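Local coordinates for protein transcription regulator (Haloarcula marismortui ATCC 43049, PDB 3CRJ) that probably binds DNA at cis-regulatory sites as a TetR-family transcription factor, most likely acting as a repressor, at residues Asp34-Ile37 / Gln38-Ala41; Lys120-Phe123 / Ser124-Arg128; Ala156-Val159 / Thr160-Leu164; Thr189-Glu192 / Tyr193-Met197. All blocks are in the same frame, centred on the assembly; numbering follows the deposited sequence.

Contact 1: Asp34-Ile37 / Gln38-Ala41; sequences DLTI and QRIA
T36 and R39 meet in a capping bond at the start of helix 37-44. With chi1 at 69°, T36 OG1 lies between its own backbone N and carbonyl carbon, and from there it accepts the amide of R39, N to OG1 2.9 Å. T36 thus serves as N-cap. Its carbonyl oxygen works as well, taking I40 N at 2.9 Å and, weakly, R39 N, while the I37 carbonyl receives A41 N as the first full turn closes.

The apolar contact lies on another side of the chain. L35 and I40 cross at about a right angle: L35 CD1 is 3.6 Å from I40 CD1, and L35 CD2 is 3.7 Å from I40 CG1.

R39 makes a looser contact. Its chain, extended from CG to NE, runs back along the loop so that CD passes 3.7 Å from T36 OG1 and NH1 stands 3.2 Å from D34 O.

This turn opens the predicted helix-turn-helix motif of the TetR DNA-binding domain. L35 packs on A26 and L27 of helix 12-30, I37 on T48, V51 and H52 of helix 48-52, and both L35 and I40 reach helix 58-78, at L62 and L61 respectively.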
loop_
_atom_site.group_PDB
_atom_site.type_symbol
_atom_site.label_atom_id
_atom_site.label_comp_id
_atom_site.label_asym_id
_atom_site.label_seq_id
_atom_site.Cartn_x
_atom_site.Cartn_y
_atom_site.Cartn_z
ATOM N N ASP A 34 12.618 -15.109 -2.480
ATOM C CA ASP A 34 13.554 -16.059 -3.013
ATOM C C ASP A 34 14.941 -15.486 -3.026
ATOM O O ASP A 34 15.835 -16.052 -3.640
ATOM C CB ASP A 34 13.136 -16.469 -4.424
ATOM C CG ASP A 34 12.037 -17.501 -4.420
ATOM O OD1 ASP A 34 12.023 -18.334 -3.496
ATOM O OD2 ASP A 34 11.184 -17.485 -5.329
ATOM N N LEU A 35 15.130 -14.350 -2.364
ATOM C CA LEU A 35 16.452 -13.768 -2.254
ATOM C C LEU A 35 17.219 -14.615 -1.285
ATOM O O LEU A 35 16.667 -15.099 -0.289
ATOM C CB LEU A 35 16.373 -12.370 -1.684
ATOM C CG LEU A 35 17.236 -11.267 -2.287
ATOM C CD1 LEU A 35 17.850 -10.536 -1.139
ATOM C CD2 LEU A 35 18.330 -11.769 -3.205
ATOM N N THR A 36 18.492 -14.800 -1.585
ATOM C CA THR A 36 19.417 -15.482 -0.689
ATOM C C THR A 36 20.763 -14.772 -0.772
ATOM O O THR A 36 21.197 -14.379 -1.850
ATOM C CB THR A 36 19.619 -16.984 -1.066
ATOM O OG1 THR A 36 20.329 -17.094 -2.309
ATOM C CG2 THR A 36 18.304 -17.715 -1.175
ATOM N N ILE A 37 21.430 -14.606 0.362
ATOM C CA ILE A 37 22.842 -14.225 0.361
ATOM C C ILE A 37 23.541 -14.843 -0.872
ATOM O O ILE A 37 24.215 -14.150 -1.644
ATOM C CB ILE A 37 23.528 -14.701 1.653
ATOM C CG1 ILE A 37 22.779 -14.194 2.900
ATOM C CG2 ILE A 37 25.014 -14.333 1.663
ATOM C CD1 ILE A 37 23.031 -12.737 3.255
ATOM N N GLN A 38 23.329 -16.140 -1.085
ATOM C CA GLN A 38 23.969 -16.795 -2.190
ATOM C C GLN A 38 23.726 -16.051 -3.496
ATOM O O GLN A 38 24.665 -15.813 -4.271
ATOM C CB GLN A 38 23.509 -18.233 -2.318
ATOM C CG GLN A 38 24.239 -18.967 -3.424
ATOM C CD GLN A 38 25.733 -18.581 -3.508
ATOM O OE1 GLN A 38 26.158 -17.916 -4.470
ATOM N NE2 GLN A 38 26.527 -18.982 -2.496
ATOM N N ARG A 39 22.471 -15.684 -3.741
ATOM C CA ARG A 39 22.117 -15.080 -5.019
ATOM C C ARG A 39 22.667 -13.662 -5.099
ATOM O O ARG A 39 23.204 -13.245 -6.131
ATOM C CB ARG A 39 20.614 -15.147 -5.260
ATOM C CG ARG A 39 20.205 -16.476 -5.878
ATOM C CD ARG A 39 18.756 -16.759 -5.623
ATOM N NE ARG A 39 18.412 -18.143 -5.937
ATOM C CZ ARG A 39 17.197 -18.544 -6.311
ATOM N NH1 ARG A 39 16.207 -17.674 -6.423
ATOM N NH2 ARG A 39 16.966 -19.809 -6.588
ATOM N N ILE A 40 22.569 -12.948 -3.982
ATOM C CA ILE A 40 23.310 -11.717 -3.792
ATOM C C ILE A 40 24.783 -11.931 -4.148
ATOM O O ILE A 40 25.324 -11.232 -5.004
ATOM C CB ILE A 40 23.184 -11.243 -2.357
ATOM C CG1 ILE A 40 21.708 -11.010 -2.034
ATOM C CG2 ILE A 40 24.059 -10.008 -2.130
ATOM C CD1 ILE A 40 21.449 -10.546 -0.616
ATOM N N ALA A 41 25.417 -12.920 -3.526
ATOM C CA ALA A 41 26.821 -13.173 -3.805
ATOM C C ALA A 41 27.076 -13.458 -5.272
ATOM O O ALA A 41 28.027 -12.936 -5.833
ATOM C CB ALA A 41 27.351 -14.285 -2.949
#

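Contact 2: Lys120-Phe123 / Ser124-Arg128; sequences KEAF and SDRFR
R126 turns back over A122 one helical turn earlier, its chain bent at chi2 (30°), which brings NH1 to 2.8 Å from A122 O. That bond is weak, with an angle of only 120° at the hydrogen. NH1 also lies 3.8 Å from A122 CB, so the guanidinium rests beside the preceding turn, and its NE forms a salt bridge with D67 of helix 58-78.

The backbone bonds are those of a first helical turn. S124 N donates to the carbonyl of K120, the residue at the N-cap position, over 3.0 Å; D125 N and F127 N bond likewise to E121 O and F123 O. Between them R126 N makes only weak bonds, to A122 O and F123 O.

Apolar contact is modest between the two phenylalanines: F127 CE2 approaches F123 CB at 4.1 Å, and the rings do not stack. The F123 ring instead has K120 CD on one face, 4.1 Å above its plane and offset toward the rim, while K120 NZ goes on to D59 and Y32.

Two like charges stand near each other, E121 OE1 4.2 Å from D125 OD2, with carboxylate planes 86° apart. Any repulsion is probably eased by solvent, since both residues are exposed.

S124 and F127 also pack on M176 of the second subunit. This is the N-terminal start of the long helix 121-148 of the TetR C-terminal domain, laid against helix 58-78, which in this family joins the DNA-binding and C-terminal domains.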
loop_
_atom_site.group_PDB
_atom_site.type_symbol
_atom_site.label_atom_id
_atom_site.label_comp_id
_atom_site.label_asym_id
_atom_site.label_seq_id
_atom_site.Cartn_x
_atom_site.Cartn_y
_atom_site.Cartn_z
ATOM N N LYS A 120 9.005 -7.735 11.763
ATOM C CA LYS A 120 10.428 -7.420 11.749
ATOM C C LYS A 120 10.612 -5.947 12.069
ATOM O O LYS A 120 10.274 -5.070 11.263
ATOM C CB LYS A 120 11.047 -7.740 10.382
ATOM C CG LYS A 120 10.412 -8.926 9.641
ATOM C CD LYS A 120 11.469 -9.660 8.830
ATOM C CE LYS A 120 10.958 -10.922 8.160
ATOM N NZ LYS A 120 12.084 -11.523 7.390
ATOM N N GLU A 121 11.137 -5.683 13.257
ATOM C CA GLU A 121 11.453 -4.330 13.694
ATOM C C GLU A 121 12.409 -3.579 12.771
ATOM O O GLU A 121 12.178 -2.407 12.465
ATOM C CB GLU A 121 12.059 -4.371 15.081
ATOM C CG GLU A 121 11.134 -3.939 16.169
ATOM C CD GLU A 121 11.879 -3.822 17.470
ATOM O OE1 GLU A 121 12.367 -2.709 17.770
ATOM O OE2 GLU A 121 12.016 -4.852 18.167
ATOM N N ALA A 122 13.475 -4.248 12.335
ATOM C CA ALA A 122 14.487 -3.603 11.517
ATOM C C ALA A 122 13.878 -3.014 10.255
ATOM O O ALA A 122 14.292 -1.932 9.824
ATOM C CB ALA A 122 15.591 -4.565 11.177
ATOM N N PHE A 123 12.888 -3.707 9.677
ATOM C CA PHE A 123 12.198 -3.205 8.489
ATOM C C PHE A 123 11.231 -2.085 8.875
ATOM O O PHE A 123 11.187 -1.015 8.240
ATOM C CB PHE A 123 11.416 -4.332 7.768
ATOM C CG PHE A 123 12.278 -5.362 7.037
ATOM C CD1 PHE A 123 13.674 -5.384 7.157
ATOM C CD2 PHE A 123 11.665 -6.341 6.250
ATOM C CE1 PHE A 123 14.440 -6.358 6.494
ATOM C CE2 PHE A 123 12.424 -7.313 5.575
ATOM C CZ PHE A 123 13.811 -7.317 5.706
ATOM N N SER A 124 10.440 -2.347 9.912
ATOM C CA SER A 124 9.475 -1.383 10.419
ATOM C C SER A 124 10.146 -0.060 10.771
ATOM O O SER A 124 9.732 0.991 10.263
ATOM C CB SER A 124 8.747 -1.939 11.632
ATOM O OG SER A 124 7.699 -1.062 11.993
ATOM N N ASP A 125 11.177 -0.108 11.618
ATOM C CA ASP A 125 11.984 1.086 11.909
ATOM C C ASP A 125 12.374 1.857 10.644
ATOM O O ASP A 125 12.335 3.094 10.624
ATOM C CB ASP A 125 13.272 0.718 12.653
ATOM C CG ASP A 125 13.020 0.174 14.045
ATOM O OD1 ASP A 125 11.921 0.403 14.583
ATOM O OD2 ASP A 125 13.926 -0.489 14.608
ATOM N N ARG A 126 12.739 1.100 9.604
ATOM C CA ARG A 126 13.370 1.603 8.387
ATOM C C ARG A 126 12.377 2.295 7.487
ATOM O O ARG A 126 12.700 3.308 6.855
ATOM C CB ARG A 126 13.975 0.435 7.615
ATOM C CG ARG A 126 15.485 0.344 7.548
ATOM C CD ARG A 126 16.137 0.927 8.735
ATOM N NE ARG A 126 17.462 0.359 8.940
ATOM C CZ ARG A 126 17.745 -0.541 9.881
ATOM N NH1 ARG A 126 16.789 -0.986 10.687
ATOM N NH2 ARG A 126 18.985 -0.987 10.026
ATOM N N PHE A 127 11.184 1.711 7.401
ATOM C CA PHE A 127 10.102 2.254 6.605
ATOM C C PHE A 127 9.484 3.466 7.277
ATOM O O PHE A 127 8.940 4.338 6.600
ATOM C CB PHE A 127 9.001 1.209 6.427
ATOM C CG PHE A 127 9.306 0.141 5.404
ATOM C CD1 PHE A 127 9.543 0.470 4.075
ATOM C CD2 PHE A 127 9.293 -1.207 5.770
ATOM C CE1 PHE A 127 9.824 -0.521 3.141
ATOM C CE2 PHE A 127 9.563 -2.214 4.829
ATOM C CZ PHE A 127 9.829 -1.870 3.519
ATOM N N ARG A 128 9.512 3.509 8.609
ATOM C CA ARG A 128 9.018 4.683 9.333
ATOM C C ARG A 128 9.999 5.842 9.108
ATOM O O ARG A 128 9.623 7.005 8.931
ATOM C CB ARG A 128 8.849 4.369 10.815
ATOM C CG ARG A 128 8.480 5.591 11.663
ATOM C CD ARG A 128 8.234 5.237 13.135
ATOM N NE ARG A 128 6.913 4.641 13.390
ATOM C CZ ARG A 128 6.673 3.329 13.448
ATOM N NH1 ARG A 128 5.448 2.891 13.709
ATOM N NH2 ARG A 128 7.657 2.453 13.253
#

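Contact 3: Ala156-Val159 / Thr160-Leu164; sequences AEHV and TRSLL
The V159 carbonyl takes the amide of L163 one turn on, V159 O to L163 N 3.0 Å, in helix 156-176, one of the two C-terminal helices that, as in other TetR-family proteins, pair with those of a second subunit in a dimerising four-helix bundle. L163 CG comes to 3.9 Å from the same V159 O. CG1 of V159 is turned anti to the backbone N (chi1 179°). The branched V159 side chain packs on Y193 and M197 of helix 181-198, whereas T160, buried too but on a different side of the helix, meets K139 of helix 121-148. The amide of R161, the next residue, is bound by E157 O at 3.0 Å.

H158 faces the partner: its NE2 is hydrogen-bonded to E192 of the second subunit, S162 OG to T189 of that subunit, and R161 NH1 makes a salt bridge with E182 there, so that the interface is partly polar. Within the turn, H158 O accepts S162 N at 3.0 Å, which sets the serine one turn after the histidine. S162 OG then sits 3.4 Å from H158 NE2, oblique to the imidazole ring.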
loop_
_atom_site.group_PDB
_atom_site.type_symbol
_atom_site.label_atom_id
_atom_site.label_comp_id
_atom_site.label_asym_id
_atom_site.label_seq_id
_atom_site.Cartn_x
_atom_site.Cartn_y
_atom_site.Cartn_z
ATOM N N ALA A 156 -0.930 21.983 8.423
ATOM C CA ALA A 156 0.192 21.451 7.646
ATOM C C ALA A 156 0.389 19.985 7.911
ATOM O O ALA A 156 0.591 19.234 6.972
ATOM C CB ALA A 156 1.470 22.208 7.940
ATOM N N GLU A 157 0.305 19.559 9.170
ATOM C CA GLU A 157 0.505 18.140 9.453
ATOM C C GLU A 157 -0.487 17.278 8.687
ATOM O O GLU A 157 -0.122 16.240 8.170
ATOM C CB GLU A 157 0.484 17.820 10.951
ATOM C CG GLU A 157 1.896 17.589 11.559
ATOM C CD GLU A 157 2.677 16.377 10.964
ATOM O OE1 GLU A 157 2.058 15.374 10.513
ATOM O OE2 GLU A 157 3.934 16.415 10.966
ATOM N N HIS A 158 -1.728 17.740 8.596
ATOM C CA HIS A 158 -2.774 16.971 7.973
ATOM C C HIS A 158 -2.756 17.030 6.462
ATOM O O HIS A 158 -3.035 16.048 5.795
ATOM C CB HIS A 158 -4.153 17.375 8.442
ATOM C CG HIS A 158 -5.215 16.676 7.680
ATOM N ND1 HIS A 158 -5.596 15.390 7.975
ATOM C CD2 HIS A 158 -5.893 17.032 6.561
ATOM C CE1 HIS A 158 -6.497 14.994 7.090
ATOM N NE2 HIS A 158 -6.690 15.971 6.219
ATOM N N VAL A 159 -2.463 18.190 5.908
ATOM C CA VAL A 159 -2.205 18.212 4.478
ATOM C C VAL A 159 -1.070 17.255 4.105
ATOM O O VAL A 159 -1.214 16.477 3.156
ATOM C CB VAL A 159 -2.021 19.649 3.907
ATOM C CG1 VAL A 159 -1.747 19.606 2.437
ATOM C CG2 VAL A 159 -3.268 20.438 4.139
ATOM N N THR A 160 0.038 17.247 4.844
ATOM C CA THR A 160 1.143 16.393 4.382
ATOM C C THR A 160 0.883 14.900 4.631
ATOM O O THR A 160 1.321 14.047 3.858
ATOM C CB THR A 160 2.557 16.865 4.837
ATOM O OG1 THR A 160 3.229 15.850 5.607
ATOM C CG2 THR A 160 2.489 18.172 5.577
ATOM N N ARG A 161 0.142 14.605 5.690
ATOM C CA ARG A 161 -0.322 13.250 5.925
ATOM C C ARG A 161 -1.202 12.781 4.765
ATOM O O ARG A 161 -1.087 11.640 4.308
ATOM C CB ARG A 161 -1.065 13.164 7.258
ATOM C CG ARG A 161 -2.068 12.018 7.327
ATOM C CD ARG A 161 -1.425 10.643 7.067
ATOM N NE ARG A 161 -0.506 10.290 8.148
ATOM C CZ ARG A 161 -0.885 9.778 9.317
ATOM N NH1 ARG A 161 -2.174 9.530 9.563
ATOM N NH2 ARG A 161 0.026 9.506 10.238
ATOM N N SER A 162 -2.069 13.673 4.290
ATOM C CA SER A 162 -2.870 13.426 3.114
ATOM C C SER A 162 -2.037 13.094 1.862
ATOM O O SER A 162 -2.307 12.096 1.167
ATOM C CB SER A 162 -3.771 14.616 2.847
ATOM O OG SER A 162 -4.958 14.565 3.630
ATOM N N LEU A 163 -1.022 13.898 1.569
ATOM C CA LEU A 163 -0.162 13.568 0.441
ATOM C C LEU A 163 0.577 12.255 0.672
ATOM O O LEU A 163 0.933 11.544 -0.293
ATOM C CB LEU A 163 0.822 14.678 0.125
ATOM C CG LEU A 163 0.211 15.966 -0.397
ATOM C CD1 LEU A 163 1.232 17.078 -0.338
ATOM C CD2 LEU A 163 -0.253 15.761 -1.817
ATOM N N LEU A 164 0.800 11.914 1.936
ATOM C CA LEU A 164 1.525 10.675 2.242
ATOM C C LEU A 164 0.672 9.486 1.870
ATOM O O LEU A 164 1.195 8.466 1.403
ATOM C CB LEU A 164 1.889 10.590 3.727
ATOM C CG LEU A 164 3.307 10.918 4.195
ATOM C CD1 LEU A 164 4.067 11.824 3.212
ATOM C CD2 LEU A 164 3.253 11.543 5.611
#

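Contact 4: Thr189-Glu192 / Tyr193-Met197; sequences TASE and YADAM
The last helix of the TetR C-terminal domain, helix 181-198, takes part in the dimer interface here, and the contact lies in its C-terminal half. Regular backbone bonds hold it: T189 O receives Y193 N at 2.7 Å, A190 O receives A194 N at 3.0 Å, and S191 O and E192 O accept from D195 N and A196 N in the same way.

The CB atoms of Y193, A194 and A196 sit beside the carbonyls of T189, A190 and E192 as the helical geometry places them, A194 CB being 3.3 Å from A190 O.

The larger groups leave the turn for other partners. E192, extended beyond CG, gives OE2 to Q188 of its own helix. Y193 OH is hydrogen-bonded to E192 OE1 of the second subunit, a bond that recurs in reverse across the dimer, and A196 packs on A196 of that subunit.

Y193 has CG anti to its N, chi1 178°, which swings the ring out from the turn and lays it against H158 and V159 of helix 156-176. On one face of this ring sits CG of the selenomethionine M197, 3.4 Å above the plane and offset toward the rim.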
loop_
_atom_site.group_PDB
_atom_site.type_symbol
_atom_site.label_atom_id
_atom_site.label_comp_id
_atom_site.label_asym_id
_atom_site.label_seq_id
_atom_site.Cartn_x
_atom_site.Cartn_y
_atom_site.Cartn_z
ATOM N N THR A 189 -3.886 13.307 -8.700
ATOM C CA THR A 189 -4.590 13.376 -7.429
ATOM C C THR A 189 -3.819 14.282 -6.458
ATOM O O THR A 189 -4.386 15.255 -5.923
ATOM C CB THR A 189 -4.752 11.994 -6.844
ATOM O OG1 THR A 189 -5.482 11.188 -7.768
ATOM C CG2 THR A 189 -5.496 12.044 -5.517
ATOM N N ALA A 190 -2.527 14.005 -6.269
ATOM C CA ALA A 190 -1.686 14.875 -5.458
ATOM C C ALA A 190 -1.787 16.361 -5.850
ATOM O O ALA A 190 -1.937 17.196 -4.976
ATOM C CB ALA A 190 -0.235 14.411 -5.474
ATOM N N SER A 191 -1.717 16.716 -7.132
ATOM C CA SER A 191 -1.866 18.140 -7.468
ATOM C C SER A 191 -3.253 18.680 -7.158
ATOM O O SER A 191 -3.376 19.720 -6.523
ATOM C CB SER A 191 -1.477 18.478 -8.914
ATOM O OG SER A 191 -0.157 18.998 -8.900
ATOM N N GLU A 192 -4.295 17.965 -7.578
ATOM C CA GLU A 192 -5.657 18.391 -7.286
ATOM C C GLU A 192 -5.831 18.578 -5.790
ATOM O O GLU A 192 -6.328 19.624 -5.338
ATOM C CB GLU A 192 -6.677 17.391 -7.832
ATOM C CG GLU A 192 -6.823 17.409 -9.328
ATOM C CD GLU A 192 -7.423 16.134 -9.880
ATOM O OE1 GLU A 192 -7.449 15.111 -9.173
ATOM O OE2 GLU A 192 -7.860 16.139 -11.048
ATOM N N TYR A 193 -5.381 17.592 -5.015
ATOM C CA TYR A 193 -5.560 17.659 -3.577
ATOM C C TYR A 193 -4.886 18.885 -3.014
ATOM O O TYR A 193 -5.489 19.626 -2.219
ATOM C CB TYR A 193 -5.024 16.430 -2.844
ATOM C CG TYR A 193 -5.201 16.608 -1.362
ATOM C CD1 TYR A 193 -6.471 16.541 -0.786
ATOM C CD2 TYR A 193 -4.119 16.912 -0.547
ATOM C CE1 TYR A 193 -6.652 16.738 0.550
ATOM C CE2 TYR A 193 -4.285 17.133 0.806
ATOM C CZ TYR A 193 -5.557 17.045 1.349
ATOM O OH TYR A 193 -5.737 17.273 2.692
ATOM N N ALA A 194 -3.631 19.083 -3.414
ATOM C CA ALA A 194 -2.801 20.140 -2.859
ATOM C C ALA A 194 -3.364 21.511 -3.222
ATOM O O ALA A 194 -3.333 22.446 -2.408
ATOM C CB ALA A 194 -1.414 20.008 -3.376
ATOM N N ASP A 195 -3.884 21.626 -4.443
ATOM C CA ASP A 195 -4.272 22.921 -4.955
ATOM C C ASP A 195 -5.562 23.343 -4.272
ATOM O O ASP A 195 -5.784 24.527 -4.025
ATOM C CB ASP A 195 -4.426 22.880 -6.470
ATOM C CG ASP A 195 -3.072 22.810 -7.216
ATOM O OD1 ASP A 195 -3.061 23.278 -8.375
ATOM O OD2 ASP A 195 -2.030 22.295 -6.697
ATOM N N ALA A 196 -6.385 22.350 -3.941
ATOM C CA ALA A 196 -7.651 22.575 -3.271
ATOM C C ALA A 196 -7.432 22.989 -1.815
ATOM O O ALA A 196 -8.209 23.779 -1.252
ATOM C CB ALA A 196 -8.520 21.336 -3.359
HETATM N N MSE A 197 -6.363 22.493 -1.212
HETATM C CA MSE A 197 -6.071 22.854 0.161
HETATM C C MSE A 197 -5.285 24.165 0.265
HETATM O O MSE A 197 -5.573 25.012 1.109
HETATM C CB MSE A 197 -5.364 21.707 0.882
HETATM C CG MSE A 197 -6.177 20.404 0.906
HETATM SE SE MSE A 197 -7.866 20.556 1.911
HETATM C CE MSE A 197 -9.142 20.874 0.483
#

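Overall arrangement
The four contacts follow one another along the chain, from the DNA-binding end to the dimer interface. Contact 1, in the predicted helix-turn-helix, and contact 2 have centres 21 Å apart and do not touch, but both pack on helix 58-78, with L62 meeting L35 of the first and F123 of the second. Contact 3 lies a further 21 Å from contact 2, centre to centre. Contacts 3 and 4 touch directly, centres 11 Å apart: S162 OG is 3.0 Å from Y193 OH, a probable hydrogen bond. Contacts 2, 3 and 4 all reach the second subunit, whereas contact 1, about 42 Å from contact 4 between centres, does not.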